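Local atomic coordinates of DUF1896 domain-containing protein (Porphyromonas gingivalis, PDB entry 2APL), a protein that is of unknown function, an all-helical member of the DUF1896 family from Porphyromonas gingivalis. Residues 7-12 against 37-42; 14-19 against 64-69; 72-77 against 115-120; 109-114 against 131-136. All blocks are in the same frame, centred on the assembly; numbering follows the deposited sequence.

Contact 1. Residues 7-12 against 37-42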
loop_
_atom_site.group_PDB
_atom_site.type_symbol
_atom_site.label_atom_id
_atom_site.label_comp_id
_atom_site.label_asym_id
_atom_site.label_seq_id
_atom_site.Cartn_x
_atom_site.Cartn_y
_atom_site.Cartn_z
ATOM N N LYS A 7 13.876 15.213 15.415
ATOM C CA LYS A 7 12.760 14.560 16.082
ATOM C C LYS A 7 11.656 14.328 15.064
ATOM O O LYS A 7 11.072 13.254 15.002
ATOM C CB LYS A 7 12.227 15.461 17.200
ATOM C CG LYS A 7 11.045 14.869 17.924
ATOM C CD LYS A 7 10.745 15.530 19.276
ATOM C CE LYS A 7 9.603 16.556 19.135
ATOM N NZ LYS A 7 8.294 15.967 18.624
ATOM N N GLU A 8 11.362 15.368 14.276
ATOM C CA GLU A 8 10.302 15.265 13.276
ATOM C C GLU A 8 10.671 14.297 12.208
ATOM O O GLU A 8 9.800 13.589 11.715
ATOM C CB GLU A 8 9.945 16.640 12.618
ATOM C CG GLU A 8 9.250 17.579 13.589
ATOM C CD GLU A 8 7.885 17.050 14.036
ATOM O OE1 GLU A 8 7.144 16.450 13.216
ATOM O OE2 GLU A 8 7.549 17.228 15.208
ATOM N N LEU A 9 11.934 14.319 11.783
ATOM C CA LEU A 9 12.324 13.403 10.715
ATOM C C LEU A 9 12.127 11.931 11.174
ATOM O O LEU A 9 11.598 11.081 10.438
ATOM C CB LEU A 9 13.772 13.666 10.254
ATOM C CG LEU A 9 14.314 12.649 9.233
ATOM C CD1 LEU A 9 13.540 12.763 7.891
ATOM C CD2 LEU A 9 15.829 12.920 8.989
ATOM N N SER A 10 12.575 11.633 12.393
ATOM C CA SER A 10 12.418 10.295 12.943
ATOM C C SER A 10 10.937 9.908 13.059
ATOM O O SER A 10 10.582 8.767 12.869
ATOM C CB SER A 10 13.130 10.169 14.309
ATOM O OG SER A 10 14.543 10.274 14.111
ATOM N N HIS A 11 10.081 10.877 13.372
ATOM C CA HIS A 11 8.648 10.641 13.499
ATOM C C HIS A 11 8.074 10.257 12.111
ATOM O O HIS A 11 7.371 9.257 11.976
ATOM C CB HIS A 11 7.989 11.928 14.062
ATOM C CG HIS A 11 6.491 11.892 14.027
ATOM N ND1 HIS A 11 5.753 10.962 14.730
ATOM C CD2 HIS A 11 5.597 12.649 13.345
ATOM C CE1 HIS A 11 4.466 11.184 14.525
ATOM N NE2 HIS A 11 4.344 12.187 13.673
ATOM N N PHE A 12 8.417 11.026 11.074
ATOM C CA PHE A 12 7.894 10.743 9.736
ATOM C C PHE A 12 8.461 9.414 9.232
ATOM O O PHE A 12 7.730 8.639 8.638
ATOM C CB PHE A 12 8.227 11.869 8.737
ATOM C CG PHE A 12 7.560 13.178 9.082
ATOM C CD1 PHE A 12 6.168 13.222 9.324
ATOM C CD2 PHE A 12 8.315 14.372 9.168
ATOM C CE1 PHE A 12 5.543 14.445 9.652
ATOM C CE2 PHE A 12 7.708 15.596 9.530
ATOM C CZ PHE A 12 6.334 15.634 9.771
ATOM N N ARG A 37 11.461 9.769 0.805
ATOM C CA ARG A 37 10.123 10.203 1.146
ATOM C C ARG A 37 10.032 10.854 2.572
ATOM O O ARG A 37 9.361 11.882 2.754
ATOM C CB ARG A 37 9.146 9.022 1.007
ATOM C CG ARG A 37 7.688 9.353 1.296
ATOM C CD ARG A 37 7.205 10.462 0.347
ATOM N NE ARG A 37 7.095 10.082 -1.053
ATOM C CZ ARG A 37 6.022 9.526 -1.603
ATOM N NH1 ARG A 37 4.965 9.182 -0.859
ATOM N NH2 ARG A 37 6.017 9.299 -2.911
ATOM N N SER A 38 10.739 10.302 3.539
ATOM C CA SER A 38 10.823 10.923 4.858
ATOM C C SER A 38 11.438 12.359 4.817
ATOM O O SER A 38 10.950 13.249 5.512
ATOM C CB SER A 38 11.576 10.007 5.824
ATOM O OG SER A 38 10.861 8.758 5.915
ATOM N N ASP A 39 12.524 12.528 4.047
ATOM C CA ASP A 39 13.138 13.819 3.755
ATOM C C ASP A 39 12.139 14.805 3.123
ATOM O O ASP A 39 12.070 15.968 3.548
ATOM C CB ASP A 39 14.320 13.657 2.774
ATOM C CG ASP A 39 15.608 13.170 3.445
ATOM O OD1 ASP A 39 15.593 12.961 4.675
ATOM O OD2 ASP A 39 16.662 13.009 2.734
ATOM N N GLU A 40 11.365 14.347 2.124
ATOM C CA GLU A 40 10.318 15.184 1.552
ATOM C C GLU A 40 9.265 15.656 2.552
ATOM O O GLU A 40 8.796 16.819 2.450
ATOM C CB GLU A 40 9.551 14.496 0.395
ATOM C CG GLU A 40 10.360 14.099 -0.763
ATOM C CD GLU A 40 9.550 13.307 -1.785
ATOM O OE1 GLU A 40 8.295 13.556 -1.989
ATOM O OE2 GLU A 40 10.207 12.442 -2.410
ATOM N N ALA A 41 8.781 14.734 3.403
ATOM C CA ALA A 41 7.801 15.090 4.422
ATOM C C ALA A 41 8.363 16.142 5.408
ATOM O O ALA A 41 7.697 17.128 5.747
ATOM C CB ALA A 41 7.339 13.830 5.212
ATOM N N LEU A 42 9.591 15.925 5.856
ATOM C CA LEU A 42 10.280 16.931 6.647
ATOM C C LEU A 42 10.363 18.328 6.028
ATOM O O LEU A 42 10.061 19.311 6.701
ATOM C CB LEU A 42 11.654 16.456 7.100
ATOM C CG LEU A 42 12.366 17.509 7.959
ATOM C CD1 LEU A 42 11.848 17.538 9.397
ATOM C CD2 LEU A 42 13.870 17.266 7.876
#

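Contact 2. Residues 14-19 against 64-69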
loop_
_atom_site.group_PDB
_atom_site.type_symbol
_atom_site.label_atom_id
_atom_site.label_comp_id
_atom_site.label_asym_id
_atom_site.label_seq_id
_atom_site.Cartn_x
_atom_site.Cartn_y
_atom_site.Cartn_z
ATOM N N LEU A 14 9.428 6.710 11.024
ATOM C CA LEU A 14 8.726 5.657 11.721
ATOM C C LEU A 14 7.295 5.440 11.164
ATOM O O LEU A 14 6.905 4.310 10.924
ATOM C CB LEU A 14 8.696 5.889 13.241
ATOM C CG LEU A 14 8.183 4.681 14.031
ATOM C CD1 LEU A 14 8.952 3.395 13.699
ATOM C CD2 LEU A 14 8.172 4.967 15.533
ATOM N N LYS A 15 6.543 6.523 10.956
ATOM C CA LYS A 15 5.189 6.409 10.413
ATOM C C LYS A 15 5.194 5.708 9.043
ATOM O O LYS A 15 4.283 4.932 8.735
ATOM C CB LYS A 15 4.562 7.797 10.242
ATOM C CG LYS A 15 4.161 8.491 11.567
ATOM C CD LYS A 15 3.521 9.878 11.269
ATOM C CE LYS A 15 2.155 9.752 10.627
ATOM N NZ LYS A 15 1.616 11.112 10.477
ATOM N N LEU A 16 6.195 6.027 8.210
ATOM C CA LEU A 16 6.229 5.520 6.835
ATOM C C LEU A 16 6.693 4.073 6.893
ATOM O O LEU A 16 6.149 3.196 6.201
ATOM C CB LEU A 16 7.240 6.312 5.957
ATOM C CG LEU A 16 7.423 5.842 4.492
ATOM C CD1 LEU A 16 6.072 5.732 3.716
ATOM C CD2 LEU A 16 8.379 6.798 3.749
ATOM N N GLU A 17 7.670 3.792 7.753
ATOM C CA GLU A 17 8.102 2.373 7.887
ATOM C C GLU A 17 6.944 1.478 8.296
ATOM O O GLU A 17 6.708 0.402 7.708
ATOM C CB GLU A 17 9.280 2.239 8.820
ATOM C CG GLU A 17 10.610 2.744 8.187
ATOM C CD GLU A 17 11.730 2.597 9.174
ATOM O OE1 GLU A 17 11.466 2.123 10.293
ATOM O OE2 GLU A 17 12.862 2.920 8.862
ATOM N N THR A 18 6.203 1.916 9.288
ATOM C CA THR A 18 5.047 1.154 9.784
ATOM C C THR A 18 3.975 0.953 8.664
ATOM O O THR A 18 3.469 -0.127 8.457
ATOM C CB THR A 18 4.502 1.831 11.026
ATOM O OG1 THR A 18 5.536 1.829 12.041
ATOM C CG2 THR A 18 3.224 1.100 11.564
ATOM N N TYR A 19 3.668 2.030 7.967
ATOM C CA TYR A 19 2.662 2.033 6.929
ATOM C C TYR A 19 3.058 1.068 5.808
ATOM O O TYR A 19 2.226 0.298 5.349
ATOM C CB TYR A 19 2.497 3.468 6.380
ATOM C CG TYR A 19 1.339 3.561 5.396
ATOM C CD1 TYR A 19 0.065 3.698 5.868
ATOM C CD2 TYR A 19 1.543 3.536 3.981
ATOM C CE1 TYR A 19 -1.025 3.773 5.024
ATOM C CE2 TYR A 19 0.431 3.654 3.096
ATOM C CZ TYR A 19 -0.854 3.735 3.648
ATOM O OH TYR A 19 -2.016 3.867 2.898
ATOM N N GLU A 64 0.370 13.967 4.644
ATOM C CA GLU A 64 -0.268 13.786 3.314
ATOM C C GLU A 64 0.824 13.579 2.259
ATOM O O GLU A 64 0.667 12.722 1.367
ATOM C CB GLU A 64 -1.145 14.993 2.923
ATOM C CG GLU A 64 -2.100 15.419 4.035
ATOM C CD GLU A 64 -3.549 15.082 3.771
ATOM O OE1 GLU A 64 -3.825 13.903 3.390
ATOM O OE2 GLU A 64 -4.415 15.999 3.951
ATOM N N VAL A 65 1.937 14.334 2.401
ATOM C CA VAL A 65 3.145 14.184 1.567
ATOM C C VAL A 65 3.779 12.780 1.723
ATOM O O VAL A 65 4.105 12.069 0.732
ATOM C CB VAL A 65 4.191 15.323 1.883
ATOM C CG1 VAL A 65 5.504 15.114 1.129
ATOM C CG2 VAL A 65 3.585 16.716 1.370
ATOM N N LEU A 66 3.924 12.399 2.975
ATOM C CA LEU A 66 4.482 11.083 3.298
ATOM C C LEU A 66 3.765 9.930 2.559
ATOM O O LEU A 66 4.404 9.037 2.000
ATOM C CB LEU A 66 4.394 10.898 4.812
ATOM C CG LEU A 66 5.298 9.855 5.448
ATOM C CD1 LEU A 66 6.762 10.377 5.341
ATOM C CD2 LEU A 66 4.860 9.608 6.917
ATOM N N TYR A 67 2.434 9.984 2.552
ATOM C CA TYR A 67 1.560 8.913 2.068
ATOM C C TYR A 67 1.086 9.041 0.637
ATOM O O TYR A 67 0.418 8.130 0.106
ATOM C CB TYR A 67 0.341 8.795 2.992
ATOM C CG TYR A 67 0.657 8.378 4.434
ATOM C CD1 TYR A 67 1.561 7.345 4.715
ATOM C CD2 TYR A 67 0.047 9.024 5.512
ATOM C CE1 TYR A 67 1.857 6.968 6.052
ATOM C CE2 TYR A 67 0.340 8.658 6.846
ATOM C CZ TYR A 67 1.212 7.604 7.093
ATOM O OH TYR A 67 1.460 7.237 8.401
ATOM N N GLN A 68 1.435 10.165 0.016
ATOM C CA GLN A 68 1.060 10.474 -1.349
ATOM C C GLN A 68 1.349 9.310 -2.332
ATOM O O GLN A 68 2.474 8.826 -2.389
ATOM C CB GLN A 68 1.853 11.726 -1.762
ATOM C CG GLN A 68 2.239 11.747 -3.189
ATOM C CD GLN A 68 1.084 12.128 -3.955
ATOM O OE1 GLN A 68 0.323 12.991 -3.494
ATOM N NE2 GLN A 68 0.869 11.483 -5.128
ATOM N N GLY A 69 0.332 8.914 -3.107
ATOM C CA GLY A 69 0.449 7.828 -4.125
ATOM C C GLY A 69 0.565 6.455 -3.489
ATOM O O GLY A 69 0.738 5.469 -4.179
HETATM O O HOH W 1 2.025 4.913 9.760
#

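Contact 3. Residues 72-77 against 115-120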
loop_
_atom_site.group_PDB
_atom_site.type_symbol
_atom_site.label_atom_id
_atom_site.label_comp_id
_atom_site.label_asym_id
_atom_site.label_seq_id
_atom_site.Cartn_x
_atom_site.Cartn_y
_atom_site.Cartn_z
ATOM N N PHE A 72 -3.542 3.420 -2.523
ATOM C CA PHE A 72 -4.027 2.155 -3.063
ATOM C C PHE A 72 -2.950 1.068 -2.957
ATOM O O PHE A 72 -1.785 1.263 -3.367
ATOM C CB PHE A 72 -4.597 2.246 -4.506
ATOM C CG PHE A 72 -5.189 0.926 -4.996
ATOM C CD1 PHE A 72 -6.535 0.618 -4.745
ATOM C CD2 PHE A 72 -4.376 -0.022 -5.586
ATOM C CE1 PHE A 72 -7.064 -0.621 -5.131
ATOM C CE2 PHE A 72 -4.867 -1.269 -5.958
ATOM C CZ PHE A 72 -6.226 -1.568 -5.764
ATOM N N SER A 73 -3.362 -0.054 -2.376
ATOM C CA SER A 73 -2.447 -1.134 -2.078
ATOM C C SER A 73 -2.933 -2.394 -2.798
ATOM O O SER A 73 -4.012 -2.949 -2.464
ATOM C CB SER A 73 -2.374 -1.363 -0.571
ATOM O OG SER A 73 -1.665 -2.563 -0.278
ATOM N N ARG A 74 -2.133 -2.855 -3.752
ATOM C CA ARG A 74 -2.372 -4.199 -4.373
ATOM C C ARG A 74 -2.370 -5.319 -3.342
ATOM O O ARG A 74 -3.240 -6.164 -3.378
ATOM C CB ARG A 74 -1.378 -4.477 -5.495
ATOM C CG ARG A 74 -1.523 -3.421 -6.633
ATOM C CD ARG A 74 -0.515 -3.645 -7.755
ATOM N NE ARG A 74 0.845 -3.577 -7.211
ATOM C CZ ARG A 74 1.935 -4.078 -7.801
ATOM N NH1 ARG A 74 1.861 -4.679 -9.012
ATOM N NH2 ARG A 74 3.101 -3.984 -7.177
ATOM N N TYR A 75 -1.392 -5.294 -2.426
ATOM C CA TYR A 75 -1.329 -6.268 -1.338
ATOM C C TYR A 75 -2.620 -6.331 -0.542
ATOM O O TYR A 75 -3.198 -7.417 -0.419
ATOM C CB TYR A 75 -0.138 -6.021 -0.439
ATOM C CG TYR A 75 -0.163 -6.836 0.843
ATOM C CD1 TYR A 75 0.342 -8.142 0.865
ATOM C CD2 TYR A 75 -0.735 -6.318 2.025
ATOM C CE1 TYR A 75 0.281 -8.930 2.044
ATOM C CE2 TYR A 75 -0.772 -7.082 3.220
ATOM C CZ TYR A 75 -0.247 -8.362 3.213
ATOM O OH TYR A 75 -0.278 -9.117 4.342
ATOM N N ASP A 76 -3.085 -5.183 -0.041
ATOM C CA ASP A 76 -4.344 -5.107 0.702
ATOM C C ASP A 76 -5.543 -5.610 -0.118
ATOM O O ASP A 76 -6.453 -6.247 0.426
ATOM C CB ASP A 76 -4.626 -3.654 1.170
ATOM C CG ASP A 76 -3.744 -3.207 2.370
ATOM O OD1 ASP A 76 -2.962 -4.024 2.921
ATOM O OD2 ASP A 76 -3.838 -2.000 2.761
ATOM N N THR A 77 -5.573 -5.282 -1.413
ATOM C CA THR A 77 -6.677 -5.672 -2.291
ATOM C C THR A 77 -6.746 -7.233 -2.428
ATOM O O THR A 77 -7.833 -7.850 -2.327
ATOM C CB THR A 77 -6.530 -5.013 -3.686
ATOM O OG1 THR A 77 -6.595 -3.609 -3.539
ATOM C CG2 THR A 77 -7.693 -5.431 -4.650
ATOM N N TYR A 115 -5.334 -1.226 -14.944
ATOM C CA TYR A 115 -5.949 -0.102 -14.202
ATOM C C TYR A 115 -4.946 0.957 -13.794
ATOM O O TYR A 115 -3.762 0.682 -13.615
ATOM C CB TYR A 115 -6.695 -0.642 -12.971
ATOM C CG TYR A 115 -7.764 -1.635 -13.321
ATOM C CD1 TYR A 115 -9.075 -1.201 -13.549
ATOM C CD2 TYR A 115 -7.481 -3.016 -13.451
ATOM C CE1 TYR A 115 -10.097 -2.101 -13.891
ATOM C CE2 TYR A 115 -8.499 -3.933 -13.809
ATOM C CZ TYR A 115 -9.802 -3.460 -14.021
ATOM O OH TYR A 115 -10.828 -4.319 -14.361
ATOM N N ASP A 116 -5.443 2.194 -13.684
ATOM C CA ASP A 116 -4.694 3.311 -13.207
ATOM C C ASP A 116 -4.934 3.415 -11.695
ATOM O O ASP A 116 -5.928 3.997 -11.231
ATOM C CB ASP A 116 -5.130 4.599 -13.968
ATOM C CG ASP A 116 -4.205 5.782 -13.706
ATOM O OD1 ASP A 116 -3.101 5.605 -13.112
ATOM O OD2 ASP A 116 -4.596 6.910 -14.102
ATOM N N LEU A 117 -4.021 2.828 -10.930
ATOM C CA LEU A 117 -4.211 2.694 -9.473
ATOM C C LEU A 117 -3.871 3.953 -8.659
ATOM O O LEU A 117 -2.984 3.959 -7.784
ATOM C CB LEU A 117 -3.494 1.441 -8.948
ATOM C CG LEU A 117 -3.814 0.163 -9.722
ATOM C CD1 LEU A 117 -2.901 -1.027 -9.246
ATOM C CD2 LEU A 117 -5.331 -0.213 -9.692
ATOM N N THR A 118 -4.606 5.024 -8.935
ATOM C CA THR A 118 -4.411 6.305 -8.223
ATOM C C THR A 118 -4.876 6.254 -6.746
ATOM O O THR A 118 -5.541 5.304 -6.315
ATOM C CB THR A 118 -5.180 7.408 -8.967
ATOM O OG1 THR A 118 -6.558 7.032 -9.024
ATOM C CG2 THR A 118 -4.671 7.573 -10.423
ATOM N N ASP A 119 -4.554 7.278 -5.962
ATOM C CA ASP A 119 -4.979 7.319 -4.553
ATOM C C ASP A 119 -6.496 7.169 -4.338
ATOM O O ASP A 119 -6.937 6.600 -3.353
ATOM C CB ASP A 119 -4.433 8.576 -3.884
ATOM C CG ASP A 119 -2.976 8.427 -3.539
ATOM O OD1 ASP A 119 -2.489 7.269 -3.458
ATOM O OD2 ASP A 119 -2.310 9.435 -3.339
ATOM N N ASP A 120 -7.277 7.686 -5.268
ATOM C CA ASP A 120 -8.727 7.662 -5.182
ATOM C C ASP A 120 -9.343 6.488 -5.932
ATOM O O ASP A 120 -10.565 6.465 -6.132
ATOM C CB ASP A 120 -9.242 8.924 -5.853
ATOM C CG ASP A 120 -8.278 9.416 -6.927
ATOM O OD1 ASP A 120 -8.533 9.109 -8.121
ATOM O OD2 ASP A 120 -7.227 10.026 -6.532
HETATM O O HOH W 2 -2.301 4.853 -4.862
#

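Contact 4. Residues 109-114 against 131-136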
loop_
_atom_site.group_PDB
_atom_site.type_symbol
_atom_site.label_atom_id
_atom_site.label_comp_id
_atom_site.label_asym_id
_atom_site.label_seq_id
_atom_site.Cartn_x
_atom_site.Cartn_y
_atom_site.Cartn_z
ATOM N N GLN A 109 -0.640 -9.911 -11.875
ATOM C CA GLN A 109 -0.084 -8.660 -12.353
ATOM C C GLN A 109 -0.771 -8.087 -13.603
ATOM O O GLN A 109 -1.034 -6.872 -13.685
ATOM C CB GLN A 109 1.413 -8.845 -12.643
ATOM C CG GLN A 109 2.241 -9.173 -11.403
ATOM C CD GLN A 109 3.697 -9.332 -11.728
ATOM O OE1 GLN A 109 4.046 -9.912 -12.721
ATOM N NE2 GLN A 109 4.548 -8.862 -10.862
ATOM N N SER A 110 -1.023 -8.951 -14.580
ATOM C CA SER A 110 -1.620 -8.554 -15.876
ATOM C C SER A 110 -3.015 -7.972 -15.671
ATOM O O SER A 110 -3.480 -7.135 -16.480
ATOM C CB SER A 110 -1.687 -9.734 -16.856
ATOM O OG SER A 110 -2.847 -10.524 -16.622
ATOM N N VAL A 111 -3.700 -8.435 -14.611
ATOM C CA VAL A 111 -4.974 -7.828 -14.243
ATOM C C VAL A 111 -4.773 -6.413 -13.652
ATOM O O VAL A 111 -5.381 -5.432 -14.154
ATOM C CB VAL A 111 -5.797 -8.753 -13.257
ATOM C CG1 VAL A 111 -6.962 -7.980 -12.639
ATOM C CG2 VAL A 111 -6.270 -10.024 -13.958
ATOM N N PHE A 112 -3.944 -6.269 -12.589
ATOM C CA PHE A 112 -3.739 -4.951 -11.973
ATOM C C PHE A 112 -3.231 -3.895 -13.023
ATOM O O PHE A 112 -3.564 -2.688 -12.951
ATOM C CB PHE A 112 -2.713 -5.048 -10.818
ATOM C CG PHE A 112 -3.251 -5.556 -9.512
ATOM C CD1 PHE A 112 -4.137 -4.796 -8.761
ATOM C CD2 PHE A 112 -2.772 -6.747 -8.964
ATOM C CE1 PHE A 112 -4.564 -5.220 -7.466
ATOM C CE2 PHE A 112 -3.198 -7.172 -7.711
ATOM C CZ PHE A 112 -4.101 -6.405 -6.959
ATOM N N ALA A 113 -2.422 -4.365 -13.986
ATOM C CA ALA A 113 -1.750 -3.476 -14.946
ATOM C C ALA A 113 -2.695 -2.739 -15.908
ATOM O O ALA A 113 -2.303 -1.729 -16.523
ATOM C CB ALA A 113 -0.692 -4.245 -15.741
ATOM N N LYS A 114 -3.923 -3.257 -16.035
ATOM C CA LYS A 114 -4.946 -2.662 -16.883
ATOM C C LYS A 114 -5.565 -1.429 -16.244
ATOM O O LYS A 114 -6.242 -0.691 -16.916
ATOM C CB LYS A 114 -6.053 -3.660 -17.198
ATOM C CG LYS A 114 -5.582 -4.799 -18.100
ATOM C CD LYS A 114 -6.736 -5.529 -18.775
ATOM C CE LYS A 114 -7.588 -6.305 -17.781
ATOM N NZ LYS A 114 -8.582 -7.132 -18.512
ATOM N N TYR A 131 -11.861 -5.763 -8.638
ATOM C CA TYR A 131 -12.144 -6.763 -7.610
ATOM C C TYR A 131 -12.764 -8.060 -8.162
ATOM O O TYR A 131 -12.393 -9.183 -7.733
ATOM C CB TYR A 131 -13.069 -6.147 -6.575
ATOM C CG TYR A 131 -13.369 -6.995 -5.363
ATOM C CD1 TYR A 131 -12.691 -6.790 -4.163
ATOM C CD2 TYR A 131 -14.363 -7.968 -5.404
ATOM C CE1 TYR A 131 -12.981 -7.561 -3.025
ATOM C CE2 TYR A 131 -14.649 -8.743 -4.308
ATOM C CZ TYR A 131 -13.976 -8.530 -3.117
ATOM O OH TYR A 131 -14.285 -9.306 -2.020
ATOM N N THR A 132 -13.732 -7.885 -9.071
ATOM C CA THR A 132 -14.389 -8.991 -9.715
ATOM C C THR A 132 -13.374 -9.701 -10.589
ATOM O O THR A 132 -13.336 -10.942 -10.634
ATOM C CB THR A 132 -15.568 -8.474 -10.561
ATOM O OG1 THR A 132 -16.509 -7.851 -9.676
ATOM C CG2 THR A 132 -16.233 -9.587 -11.374
ATOM N N GLU A 133 -12.512 -8.926 -11.255
ATOM C CA GLU A 133 -11.596 -9.567 -12.193
ATOM C C GLU A 133 -10.581 -10.402 -11.395
ATOM O O GLU A 133 -10.237 -11.523 -11.794
ATOM C CB GLU A 133 -10.948 -8.525 -13.105
ATOM C CG GLU A 133 -10.194 -9.071 -14.237
ATOM C CD GLU A 133 -9.864 -8.033 -15.313
ATOM O OE1 GLU A 133 -10.099 -6.798 -15.133
ATOM O OE2 GLU A 133 -9.384 -8.482 -16.381
ATOM N N LEU A 134 -10.075 -9.841 -10.292
ATOM C CA LEU A 134 -9.150 -10.583 -9.401
ATOM C C LEU A 134 -9.764 -11.872 -8.810
ATOM O O LEU A 134 -9.106 -12.928 -8.763
ATOM C CB LEU A 134 -8.651 -9.671 -8.264
ATOM C CG LEU A 134 -7.676 -8.546 -8.665
ATOM C CD1 LEU A 134 -7.556 -7.547 -7.434
ATOM C CD2 LEU A 134 -6.292 -9.053 -9.166
ATOM N N THR A 135 -11.024 -11.784 -8.377
ATOM C CA THR A 135 -11.770 -12.936 -7.869
ATOM C C THR A 135 -11.817 -14.053 -8.939
ATOM O O THR A 135 -11.457 -15.215 -8.658
ATOM C CB THR A 135 -13.187 -12.500 -7.393
ATOM O OG1 THR A 135 -13.071 -11.439 -6.407
ATOM C CG2 THR A 135 -13.977 -13.688 -6.818
ATOM N N GLY A 136 -12.187 -13.675 -10.171
ATOM C CA GLY A 136 -12.242 -14.596 -11.288
ATOM C C GLY A 136 -10.932 -15.267 -11.644
ATOM O O GLY A 136 -10.892 -16.469 -11.971
#

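Contact 1. Residues 7-12 against 37-42
Leu9 lies against Leu42, and Phe12 against Ser38, where segments 7-12 of helix 3-23 and 37-42 of helix 31-51 pass 8.9 Å apart, axis to axis, at 130° between their N-to-C directions. Phe12 carries the inner part. Its CG stands anti to the carbonyl carbon (chi1 -65°), and the ring receives the methyl of Ala41 over one face, off centre toward the rim, with Ala41 CB 3.9 Å from Phe12 CG. This is a CH-pi contact, and a side chain as short as alanine suits it because the ring can come close to the backbone of helix 31-51. Leu42 reaches back with its CD1, which rests 3.8 Å from Glu8 CB. Leu9 extends the packing toward the surface: its CD1 lies 3.6 Å from Ser38 O and near OD1 of Asp39, a carboxylate at the exposed border. The hydroxyl of Ser38 is turned into its own helix, bonded to Ile34 O, so this small polar residue can be buried here. Helix 55-67 also packs here, Ala62 on Phe12 and Leu66 on Ala41. No hydrogen bond joins the two segments, so their association rests on apolar packing and shape, to which Glu8 contributes only its CB.

Contact 2. Residues 14-19 against 64-69
Tyr19 and Tyr67 meet at the tight end of this contact, between helix 3-23 and the last turn of helix 55-67. The planes are inclined at 44°, an oblique pairing with centroids 4.6 Å apart, and Tyr67 CD1 sits over one face of the Tyr19 ring, away from its centre. The Tyr19 chi1 of -173° sends its CG beside the carbonyl carbon, where it meets Tyr67 CE1 at 3.5 Å. Tyr19 OH is bonded to Leu70 O. Beside the rings, Leu66 packs against Lys15 and Leu16: its CD2 lies 3.8 Å from Lys15 CB, while Leu66 CG meets Leu16 CB at 4.1 Å. Branched, wholly apolar leucines suit this buried place, which Ala41 and Ser38 of helix 31-51 also line. The other side is looser and wetter. Lys15 passes across the end of Tyr67, its CE 3.4 Å from Tyr67 OH, and sends its ammonium on to Ser63 OG. A water bonds to Tyr67 OH at 2.8 Å; its approach to Lys15 O is doubtfully short. Tyr67 thus serves both halves, its ring packing on Tyr19 while its OH meets the water. The segments share no direct hydrogen bond, so apolar and aromatic packing does the joining.

Contact 3. Residues 72-77 against 115-120
Phe72 and Leu117 form the apolar half of this contact, between the start of helix 74-85 and the loop 115-120. Phe72 CG is anti to the backbone N (chi1 -176°), and the ring atom CD2 lies 3.8 Å from Leu117 CB, the approach being oblique, while Phe72 CE2 touches both Leu117 methyls. Leu117 CD1 also meets the aliphatic part of Arg74, 3.8 Å from Arg74 CG. Arginine suits this margin because its methylenes CG and CD offer an apolar surface to Leu117. Phe121 meets the Phe72 ring edge-to-face, and Tyr127 and Leu130 of helix 126-143 pack on it too.

The polar links run through water. One molecule accepts from Phe72 N at 3.0 Å and lies within bonding distance of Leu117 O and of Asp119 OD1, though other acceptors nearby leave it undecided which of them the water's two protons serve. Asp119 also receives Gly69 N at OD2 and His71 N at OD1, so this carboxylate gathers backbone N-H groups of the connection leading into helix 74-85.

Within the segments, Ser73 OG accepts from Asp76 N at 3.0 Å in a nearly straight bond (172°), and Thr118 OG1 donates to Asp120 OD1 from above the carboxylate plane. Leu117 is the centre of an inverse gamma turn. Ser73 is a classic serine N-cap, which starts helix 74-85 just beyond the residue that docks on the loop.

Contact 4. Residues 109-114 against 131-136
Lys114 and Glu133 make the strongest polar link here, a hydrogen-bonded salt bridge with Lys114 NZ 2.6 Å from Glu133 OE2. The ammonium uses the syn lone pair of that oxygen, on the side of OE1, and the two side chains cross at about a right angle. Glu133 leaves its helix with CG anti to the backbone N (chi1 -170°) and runs extended beyond it, while the lysine chain bends at chi3. The other oxygen, Glu133 OE1, is bonded to Tyr115 OH, so each carboxylate oxygen has a partner and the group's rotation is likely restrained. Long charged chains suit this place because they can span from one backbone to the other at the exposed border, and the nearby ammonium would favour the ionised carboxylate.

Further in, the methylenes of Glu133 become part of the packing: its CG lies 3.8 Å from Val111 CG1, the two side chains running antiparallel alongside one another. Val111 CG1 also meets Leu134 CD2 at 3.7 Å. A beta-branched valine presents a broad, short surface to both neighbours. Leu134 then divides its methyls over Phe112. CD2 sits over one face of the ring in a CH-pi contact, 4.1 Å from the centroid, and CD1 lies on the same side, above the CZ end of the ring, 3.7 Å from Phe112 CZ.

Around this pair of segments, Leu130 of helix 126-143 packs on Val111 and Phe112, Thr77 of helix 74-85 touches Leu134, and Leu117 from the following loop meets Phe112. Helix 106-112 is thereby set against helix 126-143, with helix 74-85 bordering Leu134.

The contacts fall into two groups along an elongated chain whose regular structure is all helix. Contacts 1 and 2 share helix 3-23, with centres about 9 Å apart, and tie it to helices 31-51 and 55-67; their segments alternate in sequence, and Arg37 joins them through Leu66 O and Gln68 O. Contacts 3 and 4, centres about 11 Å apart, also alternate and bind helices 74-85, 106-112 and 126-143. The first group closes before the second opens. Contacts 1 and 4 lie on opposite sides of the chain's centre, about 34 Å between centres, while contacts 2 and 3 touch at Asp119. The N-terminal and C-terminal helices thus appear as two packed halves joined in the middle, their function unknown.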